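Local coordinates for putative flavoprotein decarboxylase (Streptomyces olivoviridis, PDB 6JLS), which binds flavin mononucleotide and probably catalyses the oxidative decarboxylation of a peptide cysteine during thioviridamide biosynthesis, at residues A[16-26]-A[92-102]. Numbering follows the deposited sequence.
With FMN (flavin mononucleotide), chain B.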
loop_
_atom_site.group_PDB
_atom_site.type_symbol
_atom_site.label_atom_id
_atom_site.label_comp_id
_atom_site.label_asym_id
_atom_site.label_seq_id
_atom_site.Cartn_x
_atom_site.Cartn_y
_atom_site.Cartn_z
ATOM N N GLN A 16 -26.627 -27.316 27.530
ATOM C CA GLN A 16 -25.371 -27.168 28.247
ATOM C C GLN A 16 -24.166 -27.471 27.364
ATOM O O GLN A 16 -23.059 -27.678 27.872
ATOM C CB GLN A 16 -25.374 -28.074 29.477
ATOM C CG GLN A 16 -26.177 -27.522 30.635
ATOM C CD GLN A 16 -25.395 -26.485 31.408
ATOM O OE1 GLN A 16 -24.354 -26.793 31.989
ATOM N NE2 GLN A 16 -25.876 -25.245 31.405
ATOM N N LEU A 17 -24.357 -27.488 26.049
ATOM C CA LEU A 17 -23.342 -27.951 25.118
ATOM C C LEU A 17 -22.582 -26.784 24.496
ATOM O O LEU A 17 -23.155 -25.727 24.214
ATOM C CB LEU A 17 -23.987 -28.795 24.019
ATOM C CG LEU A 17 -24.726 -30.041 24.512
ATOM C CD1 LEU A 17 -25.278 -30.860 23.347
ATOM C CD2 LEU A 17 -23.791 -30.879 25.367
ATOM N N THR A 18 -21.286 -26.988 24.288
ATOM C CA THR A 18 -20.443 -26.096 23.501
ATOM C C THR A 18 -20.105 -26.797 22.191
ATOM O O THR A 18 -19.410 -27.819 22.196
ATOM C CB THR A 18 -19.159 -25.742 24.256
ATOM O OG1 THR A 18 -19.483 -25.021 25.449
ATOM C CG2 THR A 18 -18.244 -24.895 23.393
ATOM N N LEU A 19 -20.587 -26.254 21.077
ATOM C CA LEU A 19 -20.331 -26.838 19.768
ATOM C C LEU A 19 -19.514 -25.889 18.900
ATOM O O LEU A 19 -19.836 -24.700 18.782
ATOM C CB LEU A 19 -21.640 -27.186 19.054
ATOM C CG LEU A 19 -21.450 -27.913 17.721
ATOM C CD1 LEU A 19 -22.448 -29.039 17.575
ATOM C CD2 LEU A 19 -21.551 -26.962 16.532
ATOM N N THR A 20 -18.473 -26.417 18.271
ATOM C CA THR A 20 -17.666 -25.653 17.330
ATOM C C THR A 20 -17.933 -26.147 15.915
ATOM O O THR A 20 -17.767 -27.338 15.622
ATOM C CB THR A 20 -16.181 -25.753 17.670
ATOM O OG1 THR A 20 -15.951 -25.137 18.949
ATOM C CG2 THR A 20 -15.341 -25.052 16.615
ATOM N N MET A 21 -18.338 -25.220 15.053
ATOM C CA MET A 21 -18.639 -25.443 13.645
ATOM C C MET A 21 -17.475 -24.940 12.786
ATOM O O MET A 21 -17.053 -23.782 12.922
ATOM C CB MET A 21 -19.939 -24.704 13.310
ATOM C CG MET A 21 -20.299 -24.592 11.851
ATOM S SD MET A 21 -21.953 -23.843 11.611
ATOM C CE MET A 21 -22.149 -22.914 13.116
ATOM N N CYS A 22 -16.950 -25.794 11.910
ATOM C CA CYS A 22 -15.858 -25.405 11.021
ATOM C C CYS A 22 -16.328 -25.356 9.573
ATOM O O CYS A 22 -17.064 -26.236 9.114
ATOM C CB CYS A 22 -14.664 -26.357 11.135
ATOM S SG CYS A 22 -13.822 -26.414 12.746
ATOM N N LEU A 23 -15.888 -24.324 8.851
ATOM C CA LEU A 23 -16.296 -24.090 7.474
ATOM C C LEU A 23 -15.083 -24.105 6.551
ATOM O O LEU A 23 -14.097 -23.401 6.799
ATOM C CB LEU A 23 -17.031 -22.757 7.353
ATOM C CG LEU A 23 -18.307 -22.601 8.185
ATOM C CD1 LEU A 23 -18.984 -21.278 7.840
ATOM C CD2 LEU A 23 -19.247 -23.764 7.928
ATOM N N SER A 24 -15.183 -24.881 5.477
ATOM C CA SER A 24 -14.151 -25.140 4.476
ATOM C C SER A 24 -14.444 -24.352 3.189
ATOM O O SER A 24 -15.553 -23.859 2.969
ATOM C CB SER A 24 -14.106 -26.656 4.188
ATOM O OG SER A 24 -12.837 -27.074 3.769
ATOM N N GLY A 25 -13.461 -24.305 2.292
ATOM C CA GLY A 25 -13.612 -23.589 1.039
ATOM C C GLY A 25 -14.498 -24.256 0.002
ATOM O O GLY A 25 -14.076 -24.533 -1.130
ATOM N N SER A 26 -15.737 -24.529 0.388
ATOM C CA SER A 26 -16.759 -25.004 -0.525
ATOM C C SER A 26 -17.890 -23.984 -0.547
ATOM O O SER A 26 -18.157 -23.318 0.459
ATOM C CB SER A 26 -17.283 -26.375 -0.091
ATOM O OG SER A 26 -18.543 -26.647 -0.672
ATOM N N GLU A 92 -12.648 -26.872 25.035
ATOM C CA GLU A 92 -13.940 -26.549 25.626
ATOM C C GLU A 92 -15.128 -27.059 24.817
ATOM O O GLU A 92 -16.270 -26.804 25.201
ATOM C CB GLU A 92 -14.049 -25.028 25.805
ATOM C CG GLU A 92 -12.961 -24.439 26.701
ATOM C CD GLU A 92 -12.951 -22.915 26.739
ATOM O OE1 GLU A 92 -13.756 -22.277 26.019
ATOM O OE2 GLU A 92 -12.124 -22.360 27.498
ATOM N N SER A 93 -14.912 -27.762 23.717
ATOM C CA SER A 93 -16.020 -28.161 22.859
ATOM C C SER A 93 -16.515 -29.550 23.222
ATOM O O SER A 93 -15.720 -30.443 23.525
ATOM C CB SER A 93 -15.592 -28.139 21.393
ATOM O OG SER A 93 -15.221 -26.839 20.992
ATOM N N ASP A 94 -17.834 -29.731 23.181
ATOM C CA ASP A 94 -18.426 -31.057 23.306
ATOM C C ASP A 94 -18.622 -31.739 21.962
ATOM O O ASP A 94 -18.852 -32.952 21.921
ATOM C CB ASP A 94 -19.763 -30.981 24.039
ATOM C CG ASP A 94 -19.645 -30.286 25.368
ATOM O OD1 ASP A 94 -18.735 -30.648 26.145
ATOM O OD2 ASP A 94 -20.447 -29.364 25.621
ATOM N N ALA A 95 -18.530 -30.992 20.869
ATOM C CA ALA A 95 -18.463 -31.586 19.545
ATOM C C ALA A 95 -17.893 -30.550 18.597
ATOM O O ALA A 95 -18.086 -29.347 18.792
ATOM C CB ALA A 95 -19.835 -32.060 19.056
ATOM N N VAL A 96 -17.196 -31.036 17.575
ATOM C CA VAL A 96 -16.630 -30.226 16.505
ATOM C C VAL A 96 -17.170 -30.775 15.196
ATOM O O VAL A 96 -17.020 -31.970 14.926
ATOM C CB VAL A 96 -15.090 -30.280 16.520
ATOM C CG1 VAL A 96 -14.494 -29.555 15.305
ATOM C CG2 VAL A 96 -14.542 -29.742 17.837
ATOM N N VAL A 97 -17.800 -29.917 14.393
ATOM C CA VAL A 97 -18.364 -30.302 13.098
ATOM C C VAL A 97 -17.626 -29.554 11.994
ATOM O O VAL A 97 -17.477 -28.329 12.064
ATOM C CB VAL A 97 -19.871 -30.003 13.019
ATOM C CG1 VAL A 97 -20.442 -30.489 11.690
ATOM C CG2 VAL A 97 -20.591 -30.636 14.171
ATOM N N VAL A 98 -17.166 -30.282 10.979
ATOM C CA VAL A 98 -16.620 -29.671 9.771
ATOM C C VAL A 98 -17.614 -29.951 8.651
ATOM O O VAL A 98 -17.767 -31.096 8.194
ATOM C CB VAL A 98 -15.216 -30.181 9.427
ATOM C CG1 VAL A 98 -14.650 -29.415 8.220
ATOM C CG2 VAL A 98 -14.293 -30.028 10.620
ATOM N N ALA A 99 -18.300 -28.898 8.217
ATOM C CA ALA A 99 -19.427 -29.017 7.305
ATOM C C ALA A 99 -19.664 -27.678 6.615
ATOM O O ALA A 99 -20.165 -26.732 7.238
ATOM C CB ALA A 99 -20.674 -29.464 8.061
ATOM N N PRO A 100 -19.313 -27.551 5.331
ATOM C CA PRO A 100 -18.749 -28.633 4.517
ATOM C C PRO A 100 -17.269 -28.885 4.783
ATOM O O PRO A 100 -16.560 -27.985 5.227
ATOM C CB PRO A 100 -18.962 -28.132 3.094
ATOM C CG PRO A 100 -18.879 -26.619 3.225
ATOM C CD PRO A 100 -19.472 -26.298 4.572
ATOM N N ALA A 101 -16.813 -30.103 4.507
ATOM C CA ALA A 101 -15.395 -30.460 4.548
ATOM C C ALA A 101 -14.942 -30.713 3.116
ATOM O O ALA A 101 -15.399 -31.669 2.479
ATOM C CB ALA A 101 -15.155 -31.690 5.427
ATOM N N THR A 102 -14.063 -29.853 2.610
ATOM C CA THR A 102 -13.539 -30.008 1.264
ATOM C C THR A 102 -12.605 -31.214 1.172
ATOM O O THR A 102 -12.136 -31.755 2.175
ATOM C CB THR A 102 -12.738 -28.786 0.845
ATOM O OG1 THR A 102 -11.669 -28.633 1.784
ATOM C CG2 THR A 102 -13.637 -27.511 0.769
HETATM N N1 FMN B . -13.427 -28.240 -3.029
HETATM C C2 FMN B . -14.093 -29.260 -2.387
HETATM O O2 FMN B . -13.450 -30.163 -1.859
HETATM N N3 FMN B . -15.472 -29.272 -2.347
HETATM C C4 FMN B . -16.198 -28.262 -2.946
HETATM O O4 FMN B . -17.431 -28.266 -2.911
HETATM C C4A FMN B . -15.525 -27.232 -3.591
HETATM N N5 FMN B . -16.241 -26.215 -4.192
HETATM C C5A FMN B . -15.584 -25.190 -4.840
HETATM C C6 FMN B . -16.332 -24.185 -5.439
HETATM C C7 FMN B . -15.687 -23.137 -6.095
HETATM C C7M FMN B . -16.521 -22.058 -6.739
HETATM C C8 FMN B . -14.279 -23.099 -6.149
HETATM C C8M FMN B . -13.577 -21.969 -6.854
HETATM C C9 FMN B . -13.533 -24.119 -5.544
HETATM C C9A FMN B . -14.188 -25.167 -4.888
HETATM N N10 FMN B . -13.469 -26.191 -4.282
HETATM C C10 FMN B . -14.134 -27.219 -3.634
HETATM C "C1'" FMN B . -11.968 -26.176 -4.304
HETATM C "C2'" FMN B . -11.468 -25.670 -2.941
HETATM O "O2'" FMN B . -11.882 -24.341 -2.674
HETATM C "C3'" FMN B . -9.952 -25.758 -2.832
HETATM O "O3'" FMN B . -9.590 -27.118 -2.789
HETATM C "C4'" FMN B . -9.485 -25.022 -1.577
HETATM O "O4'" FMN B . -8.077 -24.875 -1.501
HETATM C "C5'" FMN B . -9.990 -25.715 -0.319
HETATM O "O5'" FMN B . -9.406 -25.017 0.754
HETATM P P FMN B . -9.744 -25.384 2.274
HETATM O O1P FMN B . -10.084 -26.861 2.366
HETATM O O2P FMN B . -8.524 -25.109 3.126
HETATM O O3P FMN B . -10.934 -24.582 2.735
HETATM O O HOH W 1 -20.155 -27.433 27.036
#
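Ser24 and Thr102 bring their hydroxyls together beside the FMN phosphate, OG of Ser24 lying 2.8 Å from OG1 of Thr102. Both oxygens approach O1P of the cofactor, and the backbone N of Gly25 donates to O3P over 2.6 Å; the ribityl O2' donates to Gly25 O. Beside the flavin O4, CB of Ser26 rests at 3.7 Å on CG of Pro100, whose preceding peptide bond is cis.

These groups sit at the C-terminal ends of strands 18-23 and 95-98, neighbouring parallel strands near the middle of the Rossmann-like sheet, where such cofactors bind. Thr20 bonds both ways, its N to Ala95 O and its O from Val97 N, and Cys22 likewise with Val97 O and Ala99 N. On one face CD1 of Leu19 meets CG2 of Val97 at 4.2 Å, beneath helices 32-40 and 182-193; on the other, CB of Cys22 meets CG2 of Val98 at 3.7 Å.

At the far end, Thr20 OG1, turned beside its own backbone N (chi1 -65°), donates to Ser93 OG, which also bonds to Ile89 O. Asp94 closes the pairing: its N donates to Thr18 O, while its OD2 takes Thr18 N at 2.9 Å, 34° out of the carboxylate plane.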